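Local coordinates for protein ketosynthase (Streptomyces sp. MSC090213JE08, PDB 6KXD) that forms part of the ishigamide ketosynthase/chain length factor of a highly reducing type II polyketide synthase, probably serving in polyketide chain assembly, at residues Ala46-Ala54 with Pro60-Pro68. Residues are numbered along the deposited sequence; the frame is centred on the assembly and turned at random.
Sequences AKTAVKADA and PSSDVCTVP
A small antiparallel beta hairpin pairs V50 and K51 with V64 and D63, within a domain of the thiolase-like beta-ketoacyl synthase family. V50 and V64 are the hydrogen-bonded pair: V50 N gives to V64 O at 2.7 Å, nearly straight (171° at the hydrogen), and V64 N returns an equally short bond to V50 O. Just past K51, where the regular strand ends, a further bond from A52 N to S62 O at 2.6 Å is bent to 138°. The two valines, beta-branched and suited to extended backbone, share one face; their CG2 atoms lie 4.2 Å apart, while V64 CG2 also rests 3.7 Å from A52 CB, where a small methyl fits beside it. F208 packs on V64 as well, and strand 63-65 also pairs, in parallel, with strand 229-240, through backbone bonds of C65 with L229.

On the other face K51 and D63, a non-hydrogen-bonded pair, run side by side in the same direction. A bend at chi2 (-64°) brings the lysine chain alongside the carboxylate, and NZ of K51 reaches OD1 of D63 in a salt bridge whose 2.5 Å is doubtfully short. With an alanine here instead of D63, the K51 ammonium would probably lose its charged mate and be free to swing into solvent. V64 is thus buried against A52 and F208 while V50 stays exposed, and the charge pair joins the strands again across the opposite face.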
loop_
_atom_site.group_PDB
_atom_site.type_symbol
_atom_site.label_atom_id
_atom_site.label_comp_id
_atom_site.label_asym_id
_atom_site.label_seq_id
_atom_site.Cartn_x
_atom_site.Cartn_y
_atom_site.Cartn_z
ATOM N N ALA B 46 26.811 -14.352 11.079
ATOM C CA ALA B 46 27.859 -13.413 10.744
ATOM C C ALA B 46 27.399 -11.984 11.048
ATOM O O ALA B 46 26.210 -11.684 10.984
ATOM C CB ALA B 46 28.249 -13.567 9.292
ATOM N N LYS B 47 28.366 -11.099 11.349
ATOM C CA LYS B 47 28.141 -9.663 11.512
ATOM C C LYS B 47 28.189 -9.007 10.130
ATOM O O LYS B 47 28.752 -9.576 9.236
ATOM C CB LYS B 47 29.204 -9.035 12.418
ATOM C CG LYS B 47 29.302 -9.687 13.784
ATOM C CD LYS B 47 29.750 -8.749 14.883
ATOM C CE LYS B 47 30.312 -9.486 16.081
ATOM N NZ LYS B 47 29.543 -9.180 17.307
ATOM N N THR B 48 27.598 -7.813 9.990
ATOM C CA THR B 48 27.449 -7.161 8.681
ATOM C C THR B 48 27.764 -5.663 8.737
ATOM O O THR B 48 27.898 -5.025 7.696
ATOM C CB THR B 48 26.051 -7.418 8.098
ATOM O OG1 THR B 48 25.061 -6.707 8.843
ATOM C CG2 THR B 48 25.708 -8.887 8.077
ATOM N N ALA B 49 27.892 -5.117 9.947
ATOM C CA ALA B 49 28.114 -3.722 10.137
ATOM C C ALA B 49 29.443 -3.362 9.463
ATOM O O ALA B 49 30.394 -4.095 9.554
ATOM C CB ALA B 49 28.105 -3.373 11.609
ATOM N N VAL B 50 29.427 -2.277 8.698
ATOM C CA VAL B 50 30.620 -1.685 8.117
ATOM C C VAL B 50 30.512 -0.190 8.368
ATOM O O VAL B 50 29.448 0.302 8.772
ATOM C CB VAL B 50 30.765 -1.975 6.607
ATOM C CG1 VAL B 50 30.914 -3.466 6.328
ATOM C CG2 VAL B 50 29.606 -1.364 5.810
ATOM N N LYS B 51 31.630 0.492 8.136
ATOM C CA LYS B 51 31.724 1.913 8.163
ATOM C C LYS B 51 31.071 2.433 6.894
ATOM O O LYS B 51 31.290 1.885 5.817
ATOM C CB LYS B 51 33.194 2.324 8.271
ATOM C CG LYS B 51 33.791 2.065 9.646
ATOM C CD LYS B 51 33.149 2.892 10.734
ATOM C CE LYS B 51 33.800 2.722 12.089
ATOM N NZ LYS B 51 32.787 2.581 13.157
ATOM N N ALA B 52 30.262 3.475 7.043
ATOM C CA ALA B 52 29.394 3.913 5.959
ATOM C C ALA B 52 30.263 4.570 4.890
ATOM O O ALA B 52 31.279 5.181 5.213
ATOM C CB ALA B 52 28.347 4.856 6.471
ATOM N N ASP B 53 29.865 4.410 3.627
ATOM C CA ASP B 53 30.600 5.006 2.519
ATOM C C ASP B 53 30.565 6.531 2.668
ATOM O O ASP B 53 29.535 7.091 3.022
ATOM C CB ASP B 53 30.032 4.556 1.175
ATOM C CG ASP B 53 31.033 4.728 0.047
ATOM O OD1 ASP B 53 32.021 3.966 0.026
ATOM O OD2 ASP B 53 30.840 5.648 -0.771
ATOM N N ALA B 54 31.696 7.193 2.387
ATOM C CA ALA B 54 31.824 8.673 2.456
ATOM C C ALA B 54 30.791 9.380 1.563
ATOM O O ALA B 54 30.322 10.488 1.892
ATOM C CB ALA B 54 33.228 9.068 2.063
ATOM N N PRO B 60 23.940 10.029 11.066
ATOM C CA PRO B 60 23.839 10.083 12.520
ATOM C C PRO B 60 24.750 9.055 13.196
ATOM O O PRO B 60 25.002 9.153 14.374
ATOM C CB PRO B 60 22.372 9.767 12.856
ATOM C CG PRO B 60 21.687 9.461 11.533
ATOM C CD PRO B 60 22.715 9.541 10.426
ATOM N N SER B 61 25.157 8.039 12.436
ATOM C CA SER B 61 26.051 7.020 12.857
ATOM C C SER B 61 26.888 6.593 11.658
ATOM O O SER B 61 26.398 6.575 10.515
ATOM C CB SER B 61 25.309 5.848 13.426
ATOM O OG SER B 61 26.219 4.796 13.691
ATOM N N SER B 62 28.126 6.188 11.937
ATOM C CA SER B 62 29.068 5.828 10.893
ATOM C C SER B 62 28.884 4.359 10.525
ATOM O O SER B 62 29.312 3.939 9.463
ATOM C CB SER B 62 30.487 6.099 11.332
ATOM O OG SER B 62 30.755 5.446 12.570
ATOM N N ASP B 63 28.301 3.591 11.450
ATOM C CA ASP B 63 28.172 2.172 11.298
ATOM C C ASP B 63 26.847 1.881 10.572
ATOM O O ASP B 63 25.799 2.410 10.955
ATOM C CB ASP B 63 28.262 1.498 12.661
ATOM C CG ASP B 63 29.684 1.491 13.212
ATOM O OD1 ASP B 63 30.620 1.609 12.399
ATOM O OD2 ASP B 63 29.839 1.314 14.430
ATOM N N VAL B 64 26.927 1.058 9.520
ATOM C CA VAL B 64 25.764 0.712 8.695
ATOM C C VAL B 64 25.883 -0.739 8.225
ATOM O O VAL B 64 26.973 -1.289 8.008
ATOM C CB VAL B 64 25.577 1.665 7.497
ATOM C CG1 VAL B 64 25.331 3.105 7.921
ATOM C CG2 VAL B 64 26.718 1.588 6.503
ATOM N N CYS B 65 24.715 -1.347 7.998
ATOM C CA CYS B 65 24.638 -2.649 7.444
ATOM C C CYS B 65 24.079 -2.533 6.027
ATOM O O CYS B 65 22.896 -2.808 5.773
ATOM C CB CYS B 65 23.796 -3.582 8.302
ATOM S SG CYS B 65 24.397 -3.707 10.006
ATOM N N THR B 66 24.947 -2.088 5.119
ATOM C CA THR B 66 24.597 -1.971 3.729
ATOM C C THR B 66 24.845 -3.325 3.062
ATOM O O THR B 66 25.578 -4.201 3.575
ATOM C CB THR B 66 25.413 -0.866 3.031
ATOM O OG1 THR B 66 26.740 -1.019 3.513
ATOM C CG2 THR B 66 24.924 0.542 3.295
ATOM N N VAL B 67 24.253 -3.472 1.882
ATOM C CA VAL B 67 24.528 -4.598 1.024
ATOM C C VAL B 67 25.947 -4.418 0.483
ATOM O O VAL B 67 26.186 -3.468 -0.218
ATOM C CB VAL B 67 23.527 -4.707 -0.138
ATOM C CG1 VAL B 67 23.796 -5.927 -0.963
ATOM C CG2 VAL B 67 22.096 -4.755 0.350
ATOM N N PRO B 68 26.896 -5.316 0.783
ATOM C CA PRO B 68 28.271 -5.161 0.309
ATOM C C PRO B 68 28.325 -5.439 -1.203
ATOM O O PRO B 68 27.646 -6.362 -1.692
ATOM C CB PRO B 68 29.014 -6.238 1.083
ATOM C CG PRO B 68 27.984 -7.342 1.198
ATOM C CD PRO B 68 26.690 -6.590 1.493
#